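Local coordinates for E3 ubiquitin-protein ligase RNF31 (Mus musculus, PDB 5Y3T), which transfers ubiquitin to substrates as an E3 ligase and, through its paired UBA region, probably binds HOIL-1, at residues F31-Y36 with W80-G85; R98-V102 with S116-F121; L105-F110 with A130-Q135. All blocks are in the same frame, centred on the assembly; numbering follows the deposited sequence.

Contact 1 (F31-Y36 with W80-G85)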
# COMPACT_ATOMS: atom_id res chain seq x y z
N PHE B 31 17.46 2.03 8.44
CA PHE B 31 17.18 3.44 8.69
C PHE B 31 16.26 3.67 9.92
O PHE B 31 16.47 4.62 10.66
CB PHE B 31 16.58 4.06 7.44
CG PHE B 31 16.34 5.53 7.56
CD1 PHE B 31 17.43 6.43 7.56
CD2 PHE B 31 15.04 6.04 7.64
CE1 PHE B 31 17.23 7.80 7.64
CE2 PHE B 31 14.83 7.42 7.72
CZ PHE B 31 15.93 8.31 7.72
N SER B 32 15.27 2.80 10.09
CA SER B 32 14.36 2.84 11.23
C SER B 32 15.09 2.70 12.54
O SER B 32 14.79 3.43 13.51
CB SER B 32 13.30 1.74 11.12
OG SER B 32 12.44 1.99 10.01
N ALA B 33 16.09 1.81 12.55
CA ALA B 33 16.98 1.64 13.67
C ALA B 33 17.79 2.90 13.97
O ALA B 33 17.83 3.34 15.13
CB ALA B 33 17.90 0.49 13.43
N LEU B 34 18.41 3.46 12.92
CA LEU B 34 19.18 4.70 13.01
C LEU B 34 18.35 5.84 13.59
O LEU B 34 18.77 6.51 14.52
CB LEU B 34 19.76 5.11 11.65
CG LEU B 34 20.85 4.20 11.02
CD1 LEU B 34 21.30 4.62 9.62
CD2 LEU B 34 22.05 4.11 11.93
N GLN B 35 17.15 6.03 13.07
CA GLN B 35 16.27 7.13 13.53
C GLN B 35 15.81 6.99 14.98
O GLN B 35 15.82 7.97 15.71
CB GLN B 35 15.00 7.19 12.70
CG GLN B 35 15.24 7.52 11.26
CD GLN B 35 15.61 8.95 11.14
OE1 GLN B 35 16.78 9.27 11.09
NE2 GLN B 35 14.62 9.82 11.11
N TYR B 36 15.38 5.78 15.37
CA TYR B 36 14.93 5.51 16.73
C TYR B 36 16.02 5.59 17.83
O TYR B 36 15.82 6.20 18.87
CB TYR B 36 14.27 4.14 16.80
CG TYR B 36 13.45 3.90 18.06
CD1 TYR B 36 12.22 4.54 18.25
CD2 TYR B 36 13.90 3.04 19.05
CE1 TYR B 36 11.46 4.33 19.40
CE2 TYR B 36 13.16 2.83 20.22
CZ TYR B 36 11.94 3.47 20.38
OH TYR B 36 11.21 3.27 21.52
N TRP B 80 5.87 0.21 12.14
CA TRP B 80 7.20 0.68 12.53
C TRP B 80 8.05 1.05 11.31
O TRP B 80 8.61 2.13 11.22
CB TRP B 80 7.85 -0.41 13.39
CG TRP B 80 9.32 -0.34 13.52
CD1 TRP B 80 10.28 -1.06 12.82
CD2 TRP B 80 10.03 0.45 14.42
NE1 TRP B 80 11.55 -0.73 13.24
CE2 TRP B 80 11.42 0.20 14.23
CE3 TRP B 80 9.63 1.35 15.39
CZ2 TRP B 80 12.36 0.81 14.94
CZ3 TRP B 80 10.54 1.94 16.09
CH2 TRP B 80 11.92 1.70 15.86
N LEU B 81 8.09 0.18 10.35
CA LEU B 81 8.93 0.37 9.18
C LEU B 81 8.40 1.34 8.16
O LEU B 81 9.19 2.00 7.52
CB LEU B 81 9.20 -0.96 8.46
CG LEU B 81 10.12 -1.95 9.18
CD1 LEU B 81 10.37 -3.07 8.20
CD2 LEU B 81 11.43 -1.34 9.62
N ASP B 82 7.08 1.44 7.99
CA ASP B 82 6.57 2.42 7.02
C ASP B 82 6.72 3.85 7.54
O ASP B 82 6.85 4.78 6.74
CB ASP B 82 5.13 2.12 6.60
CG ASP B 82 5.00 0.79 5.84
OD1 ASP B 82 6.00 0.23 5.28
OD2 ASP B 82 3.88 0.27 5.83
N ARG B 83 6.81 4.01 8.87
CA ARG B 83 7.03 5.29 9.46
C ARG B 83 8.46 5.43 9.94
O ARG B 83 8.77 6.28 10.79
CB ARG B 83 6.03 5.50 10.60
CG ARG B 83 4.57 5.38 10.17
CD ARG B 83 4.20 6.16 8.90
NE ARG B 83 4.59 7.57 8.97
CZ ARG B 83 4.62 8.42 7.93
NH1 ARG B 83 4.30 8.04 6.70
NH2 ARG B 83 4.98 9.67 8.15
N HIS B 84 9.35 4.63 9.39
CA HIS B 84 10.78 4.86 9.67
C HIS B 84 11.16 5.00 11.13
O HIS B 84 12.03 5.78 11.46
CB HIS B 84 11.28 6.09 8.90
CG HIS B 84 11.36 5.84 7.43
ND1 HIS B 84 11.71 6.82 6.53
CD2 HIS B 84 11.12 4.72 6.70
CE1 HIS B 84 11.68 6.32 5.31
NE2 HIS B 84 11.35 5.04 5.39
N GLY B 85 10.54 4.21 12.00
CA GLY B 85 10.93 4.18 13.41
C GLY B 85 10.35 5.28 14.28
O GLY B 85 10.72 5.41 15.46

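Contact 2 (R98-V102 with S116-F121)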
# COMPACT_ATOMS: atom_id res chain seq x y z
N ARG B 98 -5.26 -1.75 10.69
CA ARG B 98 -6.19 -2.77 11.11
C ARG B 98 -7.64 -2.32 11.08
O ARG B 98 -8.50 -3.09 10.69
CB ARG B 98 -5.85 -3.21 12.52
CG ARG B 98 -6.78 -4.29 13.06
CD ARG B 98 -6.43 -5.70 12.56
NE ARG B 98 -6.86 -6.47 13.68
CZ ARG B 98 -6.12 -7.23 14.49
NH1 ARG B 98 -4.87 -7.59 14.25
NH2 ARG B 98 -6.74 -7.73 15.53
N ARG B 99 -7.92 -1.09 11.54
CA ARG B 99 -9.23 -0.45 11.37
C ARG B 99 -9.72 -0.46 9.93
O ARG B 99 -10.88 -0.77 9.66
CB ARG B 99 -9.23 1.00 11.88
CG ARG B 99 -10.63 1.54 12.12
CD ARG B 99 -10.66 3.01 12.49
NE ARG B 99 -10.15 3.21 13.83
CZ ARG B 99 -9.19 4.06 14.21
NH1 ARG B 99 -8.56 4.88 13.35
NH2 ARG B 99 -8.84 4.09 15.48
N ARG B 100 -8.84 -0.11 9.00
CA ARG B 100 -9.19 -0.03 7.59
C ARG B 100 -9.54 -1.42 7.06
O ARG B 100 -10.44 -1.59 6.20
CB ARG B 100 -8.01 0.60 6.83
CG ARG B 100 -8.21 0.75 5.33
CD ARG B 100 -7.05 1.43 4.61
NE ARG B 100 -5.72 0.92 4.96
CZ ARG B 100 -5.19 -0.23 4.53
NH1 ARG B 100 -5.86 -1.08 3.72
NH2 ARG B 100 -3.96 -0.55 4.92
N LYS B 101 -8.82 -2.43 7.55
CA LYS B 101 -9.03 -3.77 7.06
C LYS B 101 -10.31 -4.39 7.63
O LYS B 101 -10.98 -5.11 6.94
CB LYS B 101 -7.81 -4.63 7.33
CG LYS B 101 -6.64 -4.20 6.47
CD LYS B 101 -5.36 -4.90 6.87
CE LYS B 101 -4.11 -4.21 6.33
NZ LYS B 101 -2.94 -4.74 7.08
N VAL B 102 -10.67 -4.05 8.85
CA VAL B 102 -11.91 -4.50 9.45
C VAL B 102 -13.11 -3.87 8.76
O VAL B 102 -14.14 -4.54 8.55
CB VAL B 102 -11.91 -4.25 10.99
CG1 VAL B 102 -13.33 -4.23 11.60
CG2 VAL B 102 -10.99 -5.27 11.67
N SER B 116 -13.54 -11.68 12.04
CA SER B 116 -12.57 -10.87 11.29
C SER B 116 -11.32 -10.50 12.12
O SER B 116 -10.19 -10.62 11.62
CB SER B 116 -13.25 -9.63 10.73
OG SER B 116 -13.65 -8.73 11.75
N LEU B 117 -11.54 -10.13 13.38
CA LEU B 117 -10.45 -9.76 14.29
C LEU B 117 -9.49 -10.91 14.50
O LEU B 117 -8.26 -10.74 14.39
CB LEU B 117 -10.96 -9.23 15.64
CG LEU B 117 -12.02 -8.13 15.63
CD1 LEU B 117 -12.26 -7.62 17.04
CD2 LEU B 117 -11.62 -6.99 14.71
N GLN B 118 -10.03 -12.10 14.73
CA GLN B 118 -9.21 -13.31 14.95
C GLN B 118 -8.45 -13.70 13.69
O GLN B 118 -7.27 -14.00 13.79
CB GLN B 118 -10.06 -14.49 15.43
CG GLN B 118 -10.69 -14.29 16.81
CD GLN B 118 -11.79 -13.22 16.85
OE1 GLN B 118 -12.34 -12.84 15.80
NE2 GLN B 118 -12.11 -12.72 18.04
N ALA B 119 -9.11 -13.65 12.53
CA ALA B 119 -8.47 -13.97 11.23
C ALA B 119 -7.41 -12.97 10.77
O ALA B 119 -6.44 -13.36 10.11
CB ALA B 119 -9.52 -14.10 10.13
N LEU B 120 -7.61 -11.68 11.07
CA LEU B 120 -6.60 -10.69 10.78
C LEU B 120 -5.36 -10.91 11.65
O LEU B 120 -4.24 -10.88 11.15
CB LEU B 120 -7.15 -9.25 10.91
CG LEU B 120 -7.96 -8.81 9.69
CD1 LEU B 120 -8.67 -7.51 9.93
CD2 LEU B 120 -7.09 -8.74 8.43
N PHE B 121 -5.57 -11.13 12.94
CA PHE B 121 -4.45 -11.49 13.85
C PHE B 121 -3.76 -12.77 13.39
O PHE B 121 -2.52 -12.81 13.25
CB PHE B 121 -4.94 -11.63 15.32
CG PHE B 121 -3.87 -12.09 16.27
CD1 PHE B 121 -2.87 -11.23 16.69
CD2 PHE B 121 -3.83 -13.41 16.72
CE1 PHE B 121 -1.86 -11.67 17.54
CE2 PHE B 121 -2.82 -13.85 17.56
CZ PHE B 121 -1.84 -12.98 17.98

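Contact 3 (L105-F110 with A130-Q135)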
# COMPACT_ATOMS: atom_id res chain seq x y z
N LEU B 105 -13.40 -5.91 5.45
CA LEU B 105 -13.93 -7.24 5.63
C LEU B 105 -15.41 -7.18 5.98
O LEU B 105 -16.18 -8.04 5.55
CB LEU B 105 -13.12 -8.03 6.65
CG LEU B 105 -11.76 -8.44 6.08
CD1 LEU B 105 -10.89 -9.03 7.16
CD2 LEU B 105 -11.87 -9.43 4.93
N GLN B 106 -15.81 -6.16 6.72
CA GLN B 106 -17.20 -5.89 7.06
C GLN B 106 -18.09 -5.66 5.85
O GLN B 106 -19.18 -6.20 5.75
CB GLN B 106 -17.27 -4.65 7.94
CG GLN B 106 -18.68 -4.16 8.25
CD GLN B 106 -18.89 -4.11 9.73
OE1 GLN B 106 -18.73 -3.06 10.36
NE2 GLN B 106 -19.18 -5.28 10.32
N SER B 107 -17.61 -4.85 4.93
CA SER B 107 -18.36 -4.54 3.72
C SER B 107 -18.42 -5.76 2.79
O SER B 107 -19.34 -5.90 2.00
CB SER B 107 -17.75 -3.31 3.02
OG SER B 107 -16.61 -3.65 2.23
N LEU B 108 -17.45 -6.66 2.91
CA LEU B 108 -17.42 -7.90 2.13
C LEU B 108 -18.17 -9.06 2.78
O LEU B 108 -17.98 -10.19 2.34
CB LEU B 108 -15.96 -8.31 1.86
CG LEU B 108 -15.34 -7.77 0.57
CD1 LEU B 108 -15.76 -6.33 0.23
CD2 LEU B 108 -13.83 -7.92 0.64
N GLY B 109 -19.00 -8.80 3.80
CA GLY B 109 -19.67 -9.86 4.56
C GLY B 109 -19.15 -10.23 5.97
O GLY B 109 -19.87 -10.82 6.75
N PHE B 110 -17.93 -9.88 6.33
CA PHE B 110 -17.28 -10.44 7.52
C PHE B 110 -16.88 -9.41 8.54
O PHE B 110 -15.81 -8.83 8.45
CB PHE B 110 -16.09 -11.24 7.05
CG PHE B 110 -16.49 -12.32 6.14
CD1 PHE B 110 -17.07 -13.48 6.65
CD2 PHE B 110 -16.42 -12.15 4.78
CE1 PHE B 110 -17.51 -14.49 5.81
CE2 PHE B 110 -16.84 -13.16 3.92
CZ PHE B 110 -17.41 -14.32 4.44
N ALA B 130 -6.93 -13.57 5.20
CA ALA B 130 -8.10 -13.63 6.12
C ALA B 130 -9.42 -13.93 5.37
O ALA B 130 -10.19 -14.80 5.77
CB ALA B 130 -8.21 -12.35 6.92
N LEU B 131 -9.67 -13.24 4.26
CA LEU B 131 -10.88 -13.46 3.44
C LEU B 131 -11.05 -14.91 2.96
O LEU B 131 -12.15 -15.48 3.03
CB LEU B 131 -10.80 -12.56 2.21
CG LEU B 131 -12.04 -12.42 1.37
CD1 LEU B 131 -13.20 -11.85 2.17
CD2 LEU B 131 -11.67 -11.51 0.21
N THR B 132 -9.95 -15.49 2.46
CA THR B 132 -9.84 -16.91 2.13
C THR B 132 -10.37 -17.73 3.31
O THR B 132 -11.39 -18.40 3.15
CB THR B 132 -8.39 -17.34 1.77
OG1 THR B 132 -7.93 -16.58 0.65
CG2 THR B 132 -8.32 -18.81 1.36
N GLU B 133 -9.74 -17.59 4.49
CA GLU B 133 -10.07 -18.44 5.66
C GLU B 133 -11.53 -18.31 6.13
O GLU B 133 -12.19 -19.29 6.38
CB GLU B 133 -9.08 -18.18 6.84
CG GLU B 133 -8.84 -19.41 7.75
CD GLU B 133 -8.33 -19.06 9.16
OE1 GLU B 133 -7.27 -19.60 9.58
OE2 GLU B 133 -8.97 -18.24 9.86
N LEU B 134 -12.03 -17.09 6.18
CA LEU B 134 -13.42 -16.78 6.55
C LEU B 134 -14.50 -17.34 5.63
O LEU B 134 -15.66 -17.47 6.05
CB LEU B 134 -13.59 -15.24 6.59
CG LEU B 134 -13.00 -14.53 7.82
CD1 LEU B 134 -12.74 -13.05 7.55
CD2 LEU B 134 -13.92 -14.68 9.02
N GLN B 135 -14.16 -17.62 4.39
CA GLN B 135 -15.13 -18.16 3.43
C GLN B 135 -14.99 -19.66 3.19
O GLN B 135 -15.78 -20.24 2.43
CB GLN B 135 -15.01 -17.44 2.10
CG GLN B 135 -15.48 -16.00 2.17
CD GLN B 135 -15.28 -15.30 0.84
OE1 GLN B 135 -16.20 -14.70 0.30
NE2 GLN B 135 -14.10 -15.41 0.30

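Contact 1 (F31-Y36 with W80-G85)
Tyr36 and Trp80 meet edge to face: the six-membered half of the indole points its rim at one face of the phenol ring, with centroids 5.1 Å apart and planes at 74°. Trp80 CH2 approaches Tyr36 CG to 3.5 Å, while the carbonyl O of Gly85 lies at the phenol edge, 3.3 Å from Tyr36 CD1. One face of the indole carries Gly85 CA of its own segment. The second aromatic pair reverses the roles of the segments, for here the edge of Phe31 is turned toward the face of His84, in an offset T-shaped pair with Phe31 CE2 3.4 Å from His84 ND1. Gln35 CG sits over a face of Phe31. Between the two pairs comes the C-terminal end of helix 73-82, closed by a Schellman motif with His84, at positive phi, as the C-prime residue; within this HOIP UBA domain pair it butts against helix 27-37. Its tight turn brings Gly85 CA within 4.3 Å of Ser32 CA, a spacing in which a beta-carbon on Gly85 would run into Ser32 O. Serine is small enough for the same gap: its OG, anti to the carbonyl carbon (chi1 -67°), bonds back to Glu28 O of its own helix and still lies 3.3 Å from His84 CA. Leu81 CD2 adds a methyl 3.5 Å from Ser32 OG, and Trp80 also packs on Leu50 and Val53 of helix 42-64.

Contact 2 (R98-V102 with S116-F121)
Leu120 and Arg98 account for about half of the buried surface, their side chains sliding past each other in opposite directions between helix 87-107 and helix 116-122. The CB of Leu120 is directed toward helix 87-107, and its CD1 rests 3.9 Å from Arg98 CD, so a branched hydrocarbon meets the methylene part of the arginine. Farther out, one face of the guanidinium lies over Leu120 CB, Phe121 N and Leu117 O; Arg98 NH2 is 3.6 Å from Leu117 O, a proximity and not a bond. The arginine starts with CG anti to the backbone N (chi1 180°) and then bends at chi2 and chi3, which swings its flat end across helix 116-122. Its terminal nitrogens have partners outside the pair: NH1 makes a salt bridge with Glu75, NH2 bonds to Ala70 O, and Phe71 provides a cation-pi contact. Val102, one turn further along, completes the apolar side. Its CG2 touches Leu117 CD2 at 3.5 Å and Leu120 CD1 at 3.7 Å; a beta-branched residue keeps this methyl close to its own helix, while the longer leucines do the reaching. The short axes approach to 10.8 Å with N-to-C directions 126° apart, an oblique packing of two consecutive helices of a UBA-type helical bundle. The contact is thus van der Waals in kind, aliphatic at Leu120 and Val102, guanidinium face against backbone at Arg98, whose charge is probably balanced by Glu75; this would let a buried arginine serve as packing material and polar link at once.

Contact 3 (L105-F110 with A130-Q135)
Phe110 takes the CB of Leu134 over one face of its ring: Leu134 CB stands 4.1 Å from the ring centroid, 18° off the normal, in a CH-pi contact, and Leu134 CD1 reaches Phe110 CB at 3.8 Å. The ring margin also approaches the main chain, with Phe110 CE1 3.5 Å from Leu134 O. Gln135 CG comes obliquely to the ring, 3.4 Å from Phe110 CZ, and the amide plane stands 85° to it. Leu108-Gly109-Phe110 resembles the Met-Gly-Phe/Tyr loop of UBA domains. Gly109, at positive phi, is the C-prime residue of the Schellman motif that turns the chain out of helix 87-107 and delivers Phe110 to helix 127-145. Beside the ring, Leu105 CD2 meets Leu131 CD1 at 3.9 Å; Leu131 CG lies anti to its backbone N (chi1 -168°), which carries this methyl to both Leu105 and Phe110. An alanine in place of Phe110 would lose the ring and is likely to leave a gap beside Leu134 and Gln135 CG. Because the side chains that meet are largely hydrocarbon, shape and burial hold the two segments together, leaving Gln135 OE1 to bond the backbone of another protein's chain, while NE2 turns back weakly to Leu131 O.

Overall arrangement
Contacts 2 and 3 form one continuous piece of packing: both use helix 87-107, their centres are 9 Å apart, and Leu120 of contact 2 touches Leu105 and Ala130 of contact 3. Contact 1 belongs to another part of the chain, on the opposite side of its centre from contact 3, about 32 Å away between centres. Contacts 1 and 3 are buried and each sets a helix-ending Schellman turn against a helix, yet one relies on two edge-to-face aromatic pairs and the other on leucines around a single phenylalanine. Contact 2 is only partly buried, joins helix to helix, and differs in that arginine and lysine side chains, chiefly Arg98, share in the touching.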